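Long-range contacts in DNA polymerase sliding clamp B (Sulfolobus tokodaii, PDB 3AIZ), which forms, with its partner subunits, a ring around DNA that tethers DNA polymerase and other DNA-processing proteins during replication: residues L28-D33 with L66-N71; F36-T41 with Q124-K129; L46-K51 with G238-W243; T135-G140 with L187-V192. One frame throughout, in Å; residues are numbered along the deposited sequence.

Interaction 1. Residues L28-D33 with L66-N71; sequences LNFTED and LGIKIN
Leu28 pairs with Ile68, and Phe30 with Leu66, where two antiparallel strands of the N-terminal PCNA half run side by side. Both are hydrogen-bonded pairs: Ile68 N reaches Leu28 O at 2.9 Å and Phe30 N reaches Leu66 O at 2.9 Å, and each partner returns a bond of its own. Between them Asn29 stands opposite Gly67 with the CA atoms 4.3 Å apart. Glycine suits this place because it leaves the ground beside it to the Asn29 carboxamide.

The other face is apolar and close-packed. Leu28 CD1 and Ile70 CD1 touch methyl to methyl at 3.5 Å, the side chains crossing at a slant; Ile70 sends CG1 between its backbone N and carbonyl carbon (chi1 70°), which carries the methyl back toward Leu28. Phe30 turns CE1 to Ile68 CD1, 3.9 Å away, while Leu66 O lies at the edge of the same ring, in its plane. Leu98 of strand 97-104 touches Leu28, Ile68 and Ile70; branched aliphatic side chains suit such a covered face.

Looser is the end where Phe30 gives way to Thr31, Glu32 and Asp33: the chain leaves the strand, and Glu32 and Asp33 are exposed. Main-chain polar groups are thus paired with one another beneath a hydrocarbon face, and the buried Asn29 amide has different partners at its two ends, OD1 accepting from Asp123 N and ND2 reaching Phe36 O in a weak bond.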
# COMPACT_ATOMS: atom_id res chain seq x y z
N LEU A 28 22.14 -32.21 5.67
CA LEU A 28 21.50 -32.94 4.59
C LEU A 28 22.25 -34.24 4.32
O LEU A 28 23.43 -34.21 3.96
CB LEU A 28 21.46 -32.10 3.31
CG LEU A 28 20.34 -31.08 3.15
CD1 LEU A 28 20.57 -30.24 1.91
CD2 LEU A 28 18.99 -31.77 3.09
N ASN A 29 21.58 -35.36 4.51
CA ASN A 29 22.19 -36.66 4.28
C ASN A 29 21.79 -37.25 2.93
O ASN A 29 20.61 -37.51 2.68
CB ASN A 29 21.83 -37.63 5.41
CG ASN A 29 22.29 -37.14 6.77
OD1 ASN A 29 23.48 -36.94 7.00
ND2 ASN A 29 21.34 -36.94 7.67
N PHE A 30 22.77 -37.44 2.06
CA PHE A 30 22.54 -38.05 0.76
C PHE A 30 22.88 -39.54 0.80
O PHE A 30 24.04 -39.91 0.94
CB PHE A 30 23.38 -37.36 -0.31
CG PHE A 30 23.04 -35.91 -0.51
CD1 PHE A 30 23.63 -34.93 0.26
CD2 PHE A 30 22.12 -35.53 -1.48
CE1 PHE A 30 23.31 -33.60 0.08
CE2 PHE A 30 21.81 -34.20 -1.67
CZ PHE A 30 22.40 -33.23 -0.89
N THR A 31 21.86 -40.38 0.69
CA THR A 31 22.06 -41.82 0.70
C THR A 31 21.51 -42.43 -0.58
O THR A 31 20.97 -41.72 -1.43
CB THR A 31 21.36 -42.49 1.90
OG1 THR A 31 19.94 -42.54 1.67
CG2 THR A 31 21.63 -41.71 3.18
N GLU A 32 21.66 -43.74 -0.72
CA GLU A 32 21.19 -44.44 -1.91
C GLU A 32 19.66 -44.46 -1.96
O GLU A 32 19.07 -44.41 -3.03
CB GLU A 32 21.73 -45.87 -1.94
CG GLU A 32 21.30 -46.67 -3.16
CD GLU A 32 21.69 -48.13 -3.07
OE1 GLU A 32 22.06 -48.58 -1.96
OE2 GLU A 32 21.62 -48.83 -4.10
N ASP A 33 19.03 -44.54 -0.79
CA ASP A 33 17.59 -44.72 -0.71
C ASP A 33 16.81 -43.41 -0.52
O ASP A 33 15.60 -43.37 -0.76
CB ASP A 33 17.23 -45.71 0.39
CG ASP A 33 17.69 -47.12 0.07
OD1 ASP A 33 18.16 -47.35 -1.06
OD2 ASP A 33 17.59 -48.00 0.96
N LEU A 66 27.09 -39.50 1.89
CA LEU A 66 27.75 -38.28 2.35
C LEU A 66 26.73 -37.28 2.91
O LEU A 66 25.59 -37.24 2.47
CB LEU A 66 28.55 -37.66 1.21
CG LEU A 66 29.29 -36.34 1.46
CD1 LEU A 66 30.55 -36.27 0.61
CD2 LEU A 66 28.39 -35.15 1.18
N GLY A 67 27.16 -36.48 3.88
CA GLY A 67 26.30 -35.48 4.48
C GLY A 67 26.91 -34.09 4.45
O GLY A 67 28.09 -33.91 4.75
N ILE A 68 26.10 -33.10 4.08
CA ILE A 68 26.58 -31.72 4.00
C ILE A 68 25.85 -30.82 5.00
O ILE A 68 24.65 -30.61 4.89
CB ILE A 68 26.38 -31.14 2.59
CG1 ILE A 68 26.78 -32.17 1.52
CG2 ILE A 68 27.19 -29.86 2.43
CD1 ILE A 68 26.65 -31.66 0.11
N LYS A 69 26.60 -30.30 5.96
CA LYS A 69 26.04 -29.39 6.96
C LYS A 69 25.93 -27.98 6.40
O LYS A 69 26.93 -27.30 6.19
CB LYS A 69 26.90 -29.40 8.22
CG LYS A 69 26.33 -28.57 9.37
CD LYS A 69 27.12 -28.81 10.65
CE LYS A 69 26.55 -28.01 11.81
NZ LYS A 69 26.68 -26.54 11.58
N ILE A 70 24.70 -27.54 6.15
CA ILE A 70 24.46 -26.25 5.51
C ILE A 70 23.57 -25.33 6.34
O ILE A 70 22.89 -25.78 7.27
CB ILE A 70 23.81 -26.43 4.13
CG1 ILE A 70 22.36 -26.91 4.29
CG2 ILE A 70 24.61 -27.40 3.28
CD1 ILE A 70 21.62 -27.05 2.98
N ASN A 71 23.58 -24.04 6.00
CA ASN A 71 22.72 -23.06 6.65
C ASN A 71 21.33 -23.09 6.03
O ASN A 71 21.14 -22.67 4.89
CB ASN A 71 23.33 -21.66 6.53
CG ASN A 71 22.56 -20.61 7.31
OD1 ASN A 71 21.35 -20.72 7.50
ND2 ASN A 71 23.26 -19.58 7.77

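Interaction 2. Residues F36-T41 with Q124-K129; sequences FSRYLT and QLTEPK
This is a surface contact in which Arg38 and Phe36, on strand 34-40 of the N-terminal half, hold the connecting segment that leads to the C-terminal half. Arg38 does most of the work. Its CG lies between the backbone N and the carbonyl carbon (chi1 74°) and the chain bends again at chi2, which brings the guanidinium up to the connector. There Gln124 O receives two weak, strongly bent hydrogen bonds, from Arg38 NE at 3.1 Å and from Arg38 NH2 at 3.0 Å. Thr126 N sits over the centre of the guanidinium, 4.0 Å above its plane, so the backbone of the connector covers one face of the flat group.

Segment 124-129 belongs to the interdomain connecting loop of the PCNA fold, which crosses the outside of the sheet; in relatives it borders the pocket that receives PIP-box peptides of partner proteins. Leu125 is its apolar foothold. CD1 of Leu125 rests on the aliphatic stem of Arg38, 3.5 Å from CG, and Leu125 CB approaches Phe36 CE2 at 3.8 Å, while Leu125 CD2 lies over one face of the Phe36 ring. Leucine suits the place because its two branches can serve both neighbours, and arginine because one residue offers methylenes to Leu125 and N-H groups to a carbonyl. Leu125 also touches Ile49 on the adjoining strand 46-53.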
# COMPACT_ATOMS: atom_id res chain seq x y z
N PHE A 36 17.84 -37.02 3.26
CA PHE A 36 17.12 -36.76 4.50
C PHE A 36 17.92 -35.96 5.51
O PHE A 36 19.15 -35.94 5.47
CB PHE A 36 16.66 -38.08 5.13
CG PHE A 36 17.78 -38.88 5.74
CD1 PHE A 36 18.41 -39.88 5.02
CD2 PHE A 36 18.20 -38.63 7.03
CE1 PHE A 36 19.43 -40.61 5.58
CE2 PHE A 36 19.22 -39.36 7.60
CZ PHE A 36 19.84 -40.35 6.87
N SER A 37 17.20 -35.31 6.42
CA SER A 37 17.81 -34.59 7.52
C SER A 37 16.99 -34.85 8.77
O SER A 37 15.77 -34.78 8.74
CB SER A 37 17.85 -33.09 7.21
OG SER A 37 18.47 -32.37 8.26
N ARG A 38 17.67 -35.16 9.87
CA ARG A 38 16.97 -35.44 11.12
C ARG A 38 17.71 -34.87 12.33
O ARG A 38 18.91 -35.08 12.49
CB ARG A 38 16.75 -36.95 11.29
CG ARG A 38 17.99 -37.74 11.67
CD ARG A 38 17.99 -38.09 13.15
NE ARG A 38 19.14 -38.92 13.52
CZ ARG A 38 19.32 -39.45 14.73
NH1 ARG A 38 18.43 -39.25 15.69
NH2 ARG A 38 20.39 -40.19 14.97
N TYR A 39 16.98 -34.14 13.16
CA TYR A 39 17.54 -33.62 14.40
C TYR A 39 16.56 -33.82 15.54
O TYR A 39 15.36 -33.96 15.32
CB TYR A 39 17.91 -32.14 14.26
CG TYR A 39 16.72 -31.24 14.04
CD1 TYR A 39 16.15 -31.10 12.79
CD2 TYR A 39 16.17 -30.52 15.10
CE1 TYR A 39 15.06 -30.28 12.58
CE2 TYR A 39 15.08 -29.69 14.90
CZ TYR A 39 14.53 -29.57 13.64
OH TYR A 39 13.45 -28.75 13.44
N LEU A 40 17.09 -33.82 16.75
CA LEU A 40 16.29 -34.06 17.94
C LEU A 40 16.40 -32.85 18.86
O LEU A 40 17.50 -32.47 19.27
CB LEU A 40 16.80 -35.32 18.65
CG LEU A 40 16.05 -35.86 19.86
CD1 LEU A 40 14.59 -36.09 19.54
CD2 LEU A 40 16.71 -37.15 20.33
N THR A 41 15.26 -32.24 19.17
CA THR A 41 15.26 -31.07 20.05
C THR A 41 16.05 -31.34 21.32
O THR A 41 16.17 -32.49 21.75
CB THR A 41 13.82 -30.64 20.42
OG1 THR A 41 13.15 -31.73 21.06
CG2 THR A 41 13.05 -30.23 19.17
N GLN A 124 23.07 -41.20 10.78
CA GLN A 124 22.12 -42.30 10.64
C GLN A 124 20.72 -41.94 11.16
O GLN A 124 20.58 -41.32 12.21
CB GLN A 124 22.64 -43.56 11.33
CG GLN A 124 23.91 -44.11 10.72
CD GLN A 124 23.72 -44.59 9.30
OE1 GLN A 124 22.59 -44.68 8.81
NE2 GLN A 124 24.82 -44.91 8.62
N LEU A 125 19.71 -42.35 10.41
CA LEU A 125 18.32 -42.09 10.76
C LEU A 125 17.81 -43.13 11.75
O LEU A 125 17.54 -44.28 11.38
CB LEU A 125 17.45 -42.08 9.51
CG LEU A 125 16.00 -41.62 9.66
CD1 LEU A 125 15.95 -40.26 10.33
CD2 LEU A 125 15.29 -41.59 8.31
N THR A 126 17.67 -42.74 13.01
CA THR A 126 17.27 -43.66 14.06
C THR A 126 15.84 -43.40 14.55
O THR A 126 15.65 -42.84 15.63
CB THR A 126 18.23 -43.60 15.26
OG1 THR A 126 19.58 -43.59 14.80
CG2 THR A 126 18.02 -44.80 16.18
N GLU A 127 14.86 -43.81 13.76
CA GLU A 127 13.46 -43.69 14.15
C GLU A 127 13.13 -44.72 15.23
O GLU A 127 13.64 -45.83 15.20
CB GLU A 127 12.54 -43.89 12.95
CG GLU A 127 12.76 -42.92 11.80
CD GLU A 127 11.72 -43.08 10.70
OE1 GLU A 127 10.54 -43.33 11.03
OE2 GLU A 127 12.07 -42.94 9.51
N PRO A 128 12.26 -44.35 16.18
CA PRO A 128 11.80 -45.29 17.20
C PRO A 128 11.17 -46.53 16.56
O PRO A 128 10.39 -46.40 15.61
CB PRO A 128 10.73 -44.49 17.96
CG PRO A 128 11.13 -43.07 17.76
CD PRO A 128 11.70 -43.00 16.38
N LYS A 129 11.51 -47.71 17.08
CA LYS A 129 10.96 -48.95 16.55
C LYS A 129 9.90 -49.52 17.47
O LYS A 129 10.21 -50.17 18.47
CB LYS A 129 12.08 -49.98 16.32
CG LYS A 129 13.07 -49.60 15.24
CD LYS A 129 14.10 -50.69 15.01
CE LYS A 129 15.07 -50.33 13.90
NZ LYS A 129 16.04 -51.42 13.63

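Interaction 3. Residues L46-K51 with G238-W243; sequences LMVIFK and GQLIFW
Met47 and Trp243 are brought together by different choices of first torsion: Met47 holds CG anti to its backbone N (chi1 172°), Trp243 holds CG anti to its carbonyl carbon (chi1 -77°). With chi2 of Met47 also extended, the sulfur comes beside the indole, Met47 SD lying 5.3 Å from the centroid of the five-membered ring of Trp243 in an oblique Met-aromatic contact. Ile49 puts CD1 at the edge of that indole, and its CB lies 3.8 Å from Ile241 CB. Beyond it the long arm of Lys51 crosses Ile241, CE to CD1 at 3.5 Å, and carries NZ on to a salt bridge with Glu127; lysine offers methylenes along its stem and charge at its tip.

Six backbone hydrogen bonds join the strands, two for each of the pairs Met47-Trp243, Ile49-Ile241 and Lys51-Gln239, with Met47 N to Trp243 O at 2.9 Å and Ile49 N to Ile241 O at 2.8 Å. This antiparallel pairing unites the two halves of the PCNA subunit: strand 46-53 comes from the N-terminal half and strand 239-244 from the C-terminal half, so sheet structure runs on across the domain boundary.

On the reverse face, large apolar residues suit the cover of a helix. Val48 and Phe242 lie side by side and point the same way, Val48 CG1 meeting Phe242 CE2 at 3.8 Å. Helix 202-211 packs here, with Val208 touching Leu46 and Phe242 and Val211 touching Leu240.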
# COMPACT_ATOMS: atom_id res chain seq x y z
N LEU A 46 11.00 -34.31 21.03
CA LEU A 46 10.53 -34.27 19.65
C LEU A 46 11.66 -34.52 18.65
O LEU A 46 12.68 -33.84 18.68
CB LEU A 46 9.87 -32.92 19.35
CG LEU A 46 9.42 -32.69 17.91
CD1 LEU A 46 8.27 -33.62 17.56
CD2 LEU A 46 9.01 -31.24 17.71
N MET A 47 11.45 -35.49 17.77
CA MET A 47 12.40 -35.75 16.69
C MET A 47 11.83 -35.31 15.35
O MET A 47 10.83 -35.86 14.88
CB MET A 47 12.77 -37.23 16.63
CG MET A 47 13.61 -37.60 15.42
SD MET A 47 14.13 -39.32 15.42
CE MET A 47 15.12 -39.36 16.92
N VAL A 48 12.46 -34.31 14.74
CA VAL A 48 12.01 -33.83 13.44
C VAL A 48 12.78 -34.50 12.32
O VAL A 48 14.01 -34.51 12.31
CB VAL A 48 12.16 -32.30 13.32
CG1 VAL A 48 11.60 -31.82 11.99
CG2 VAL A 48 11.45 -31.61 14.47
N ILE A 49 12.05 -35.08 11.37
CA ILE A 49 12.67 -35.76 10.24
C ILE A 49 12.18 -35.19 8.91
O ILE A 49 10.98 -35.06 8.68
CB ILE A 49 12.40 -37.27 10.25
CG1 ILE A 49 13.05 -37.92 11.47
CG2 ILE A 49 12.91 -37.92 8.98
CD1 ILE A 49 12.80 -39.41 11.56
N PHE A 50 13.12 -34.85 8.05
CA PHE A 50 12.83 -34.46 6.68
C PHE A 50 13.38 -35.54 5.76
O PHE A 50 14.56 -35.85 5.82
CB PHE A 50 13.48 -33.11 6.38
CG PHE A 50 13.66 -32.83 4.91
CD1 PHE A 50 12.57 -32.54 4.11
CD2 PHE A 50 14.92 -32.85 4.34
CE1 PHE A 50 12.74 -32.28 2.77
CE2 PHE A 50 15.09 -32.60 3.00
CZ PHE A 50 14.00 -32.31 2.21
N LYS A 51 12.52 -36.12 4.93
CA LYS A 51 12.94 -37.24 4.09
C LYS A 51 12.34 -37.25 2.69
O LYS A 51 11.12 -37.11 2.52
CB LYS A 51 12.66 -38.57 4.80
CG LYS A 51 12.92 -39.80 3.94
CD LYS A 51 12.98 -41.06 4.79
CE LYS A 51 11.68 -41.31 5.53
NZ LYS A 51 11.78 -42.47 6.46
N GLY A 238 8.22 -35.49 -1.21
CA GLY A 238 8.84 -34.94 -0.01
C GLY A 238 7.99 -35.20 1.22
O GLY A 238 6.77 -35.03 1.18
N GLN A 239 8.63 -35.60 2.31
CA GLN A 239 7.90 -36.08 3.47
C GLN A 239 8.44 -35.52 4.78
O GLN A 239 9.65 -35.50 5.01
CB GLN A 239 7.92 -37.61 3.49
CG GLN A 239 7.10 -38.24 4.60
CD GLN A 239 7.01 -39.75 4.46
OE1 GLN A 239 7.55 -40.33 3.51
NE2 GLN A 239 6.32 -40.39 5.39
N LEU A 240 7.53 -35.06 5.63
CA LEU A 240 7.87 -34.65 6.99
C LEU A 240 7.45 -35.74 7.96
O LEU A 240 6.35 -36.28 7.86
CB LEU A 240 7.20 -33.33 7.35
CG LEU A 240 8.07 -32.07 7.25
CD1 LEU A 240 7.24 -30.83 7.57
CD2 LEU A 240 9.26 -32.17 8.18
N ILE A 241 8.32 -36.07 8.91
CA ILE A 241 8.03 -37.11 9.88
C ILE A 241 8.38 -36.65 11.28
O ILE A 241 9.51 -36.23 11.54
CB ILE A 241 8.80 -38.41 9.56
CG1 ILE A 241 8.48 -38.88 8.14
CG2 ILE A 241 8.46 -39.49 10.57
CD1 ILE A 241 9.22 -40.13 7.73
N PHE A 242 7.42 -36.73 12.19
CA PHE A 242 7.63 -36.30 13.56
C PHE A 242 7.49 -37.47 14.53
O PHE A 242 6.71 -38.39 14.30
CB PHE A 242 6.64 -35.20 13.94
CG PHE A 242 6.79 -33.95 13.13
CD1 PHE A 242 6.03 -33.74 12.00
CD2 PHE A 242 7.70 -32.97 13.51
CE1 PHE A 242 6.16 -32.59 11.25
CE2 PHE A 242 7.84 -31.81 12.77
CZ PHE A 242 7.07 -31.62 11.64
N TRP A 243 8.27 -37.42 15.61
CA TRP A 243 8.15 -38.39 16.68
C TRP A 243 8.05 -37.66 18.01
O TRP A 243 8.94 -36.91 18.39
CB TRP A 243 9.34 -39.35 16.69
CG TRP A 243 9.27 -40.40 15.63
CD1 TRP A 243 9.91 -40.39 14.42
CD2 TRP A 243 8.54 -41.63 15.68
NE1 TRP A 243 9.61 -41.54 13.72
CE2 TRP A 243 8.77 -42.31 14.47
CE3 TRP A 243 7.70 -42.22 16.64
CZ2 TRP A 243 8.20 -43.55 14.19
CZ3 TRP A 243 7.14 -43.45 16.36
CH2 TRP A 243 7.39 -44.10 15.14

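Interaction 4. Residues T135-G140 with L187-V192; sequences TFTTDG and LKSLNV
Thr135 and Asn191 exchange two backbone hydrogen bonds, Thr135 N to Asn191 O at 3.0 Å and Asn191 N to Thr135 O at 2.8 Å. At the next hydrogen-bonded pair, Thr137 with Ser189, the pattern breaks: Thr137 N binds Ser189 O at 3.0 Å, but Thr137 O receives Lys188 N at 2.8 Å. Lys188 and Ser189 thus both face Thr137, a classic beta bulge that absorbs one extra residue in strand 186-192.

On the hydroxyl face, Thr137 OG1 donates to Ser189 OG at 2.9 Å. Small hydroxyl residues suit the spot, since their oxygens can meet directly between neighbouring strands. A water extends the polar row, 3.3 Å from Thr135 OG1 and more weakly held by Ser189 OG.

Lys188 stretches along the strand end, and its NZ goes to Gln216 and Asn217. Asp139, at the N-cap of helix 140-150, turns OD2 to Asp141 N.

The opposite face is apolar. Phe136 holds CG between its backbone N and carbonyl carbon (chi1 60°), which lays the ring beside Leu187, CD2 of Phe136 meeting CD2 of Leu187 at 3.4 Å, while Leu190 CD1 packs on Phe136 CB. Val166 touches Phe136 and Leu190, and Val220 and Phe222 of strand 218-223 also touch Phe136. The strand pair is therefore two-sided: hydroxyls and water on one face, and on the other an aromatic and leucine layer that ties it into the interior of the C-terminal half.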
# COMPACT_ATOMS: atom_id res chain seq x y z
N THR A 135 -3.55 -46.08 14.02
CA THR A 135 -3.17 -45.15 12.97
C THR A 135 -4.41 -44.56 12.31
O THR A 135 -5.39 -45.26 12.08
CB THR A 135 -2.31 -45.83 11.88
OG1 THR A 135 -3.03 -46.92 11.29
CG2 THR A 135 -1.01 -46.36 12.48
N PHE A 136 -4.37 -43.26 12.04
CA PHE A 136 -5.47 -42.62 11.32
C PHE A 136 -4.95 -41.55 10.38
O PHE A 136 -3.88 -40.98 10.59
CB PHE A 136 -6.50 -42.03 12.30
CG PHE A 136 -5.94 -41.00 13.24
CD1 PHE A 136 -5.47 -41.37 14.49
CD2 PHE A 136 -5.91 -39.66 12.88
CE1 PHE A 136 -4.96 -40.42 15.36
CE2 PHE A 136 -5.41 -38.71 13.75
CZ PHE A 136 -4.94 -39.09 14.99
N THR A 137 -5.70 -41.28 9.32
CA THR A 137 -5.31 -40.29 8.33
C THR A 137 -6.35 -39.18 8.26
O THR A 137 -7.55 -39.44 8.31
CB THR A 137 -5.13 -40.93 6.94
OG1 THR A 137 -4.32 -42.10 7.05
CG2 THR A 137 -4.45 -39.95 5.99
N THR A 138 -5.88 -37.94 8.14
CA THR A 138 -6.77 -36.80 8.07
C THR A 138 -6.08 -35.60 7.44
O THR A 138 -4.85 -35.53 7.40
CB THR A 138 -7.28 -36.40 9.47
OG1 THR A 138 -8.17 -35.28 9.36
CG2 THR A 138 -6.12 -36.04 10.38
N ASP A 139 -6.87 -34.66 6.94
CA ASP A 139 -6.33 -33.43 6.38
C ASP A 139 -5.69 -32.60 7.49
O ASP A 139 -6.24 -32.48 8.59
CB ASP A 139 -7.42 -32.63 5.68
CG ASP A 139 -6.88 -31.41 4.96
OD1 ASP A 139 -6.66 -31.49 3.73
OD2 ASP A 139 -6.69 -30.37 5.62
N GLY A 140 -4.52 -32.02 7.20
CA GLY A 140 -3.77 -31.27 8.19
C GLY A 140 -4.53 -30.11 8.81
O GLY A 140 -4.27 -29.74 9.95
N LEU A 187 -11.74 -38.15 9.91
CA LEU A 187 -10.75 -39.13 9.48
C LEU A 187 -11.08 -39.73 8.12
O LEU A 187 -12.20 -40.18 7.88
CB LEU A 187 -10.62 -40.24 10.52
CG LEU A 187 -10.38 -39.80 11.96
CD1 LEU A 187 -10.32 -41.00 12.89
CD2 LEU A 187 -9.11 -38.97 12.07
N LYS A 188 -10.10 -39.72 7.22
CA LYS A 188 -10.24 -40.37 5.93
C LYS A 188 -10.08 -41.88 6.09
O LYS A 188 -10.62 -42.66 5.31
CB LYS A 188 -9.21 -39.83 4.94
CG LYS A 188 -9.28 -38.33 4.72
CD LYS A 188 -8.28 -37.89 3.66
CE LYS A 188 -8.39 -36.40 3.38
NZ LYS A 188 -7.46 -35.98 2.30
N SER A 189 -9.32 -42.27 7.11
CA SER A 189 -9.09 -43.68 7.41
C SER A 189 -8.74 -43.87 8.88
O SER A 189 -8.11 -43.01 9.50
CB SER A 189 -7.98 -44.25 6.53
OG SER A 189 -6.72 -43.68 6.88
N LEU A 190 -9.16 -45.00 9.44
CA LEU A 190 -8.88 -45.31 10.84
C LEU A 190 -8.57 -46.79 11.03
O LEU A 190 -9.36 -47.66 10.66
CB LEU A 190 -10.07 -44.90 11.72
CG LEU A 190 -9.96 -45.21 13.21
CD1 LEU A 190 -8.75 -44.51 13.82
CD2 LEU A 190 -11.23 -44.82 13.94
N ASN A 191 -7.41 -47.07 11.62
CA ASN A 191 -6.98 -48.44 11.86
C ASN A 191 -6.66 -48.67 13.34
O ASN A 191 -5.63 -48.20 13.83
CB ASN A 191 -5.77 -48.79 11.00
CG ASN A 191 -6.06 -48.67 9.51
OD1 ASN A 191 -7.21 -48.76 9.08
ND2 ASN A 191 -5.01 -48.46 8.72
N VAL A 192 -7.53 -49.39 14.03
CA VAL A 192 -7.36 -49.62 15.46
C VAL A 192 -7.12 -51.10 15.76
O VAL A 192 -8.07 -51.86 15.98
CB VAL A 192 -8.58 -49.13 16.26
CG1 VAL A 192 -8.35 -49.31 17.75
CG2 VAL A 192 -8.87 -47.67 15.94
O HOH W 1 -4.51 -45.31 8.84

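Overall arrangement
Interaction 3 lies nearest the middle of the chain and is buried, as is interaction 1 farther out in the N-terminal half; interaction 4, about 32 Å from interaction 1 between centres, belongs to the C-terminal half and is only partly buried. These three are antiparallel strand pairs, whereas interaction 2 lies at the surface and relies on side chains gripping an irregular connector. Strands 25-30, 34-40 and 46-53 are successive neighbours, so interactions 1, 2 and 3 touch. Interaction 3 joins the two halves by sheet pairing, while interaction 2 fastens the connector between them to the N-terminal half. Interactions 1 and 3 combine backbone hydrogen bonds with largely apolar packing; arginine contributes to interaction 2, hydroxyls and water to interaction 4.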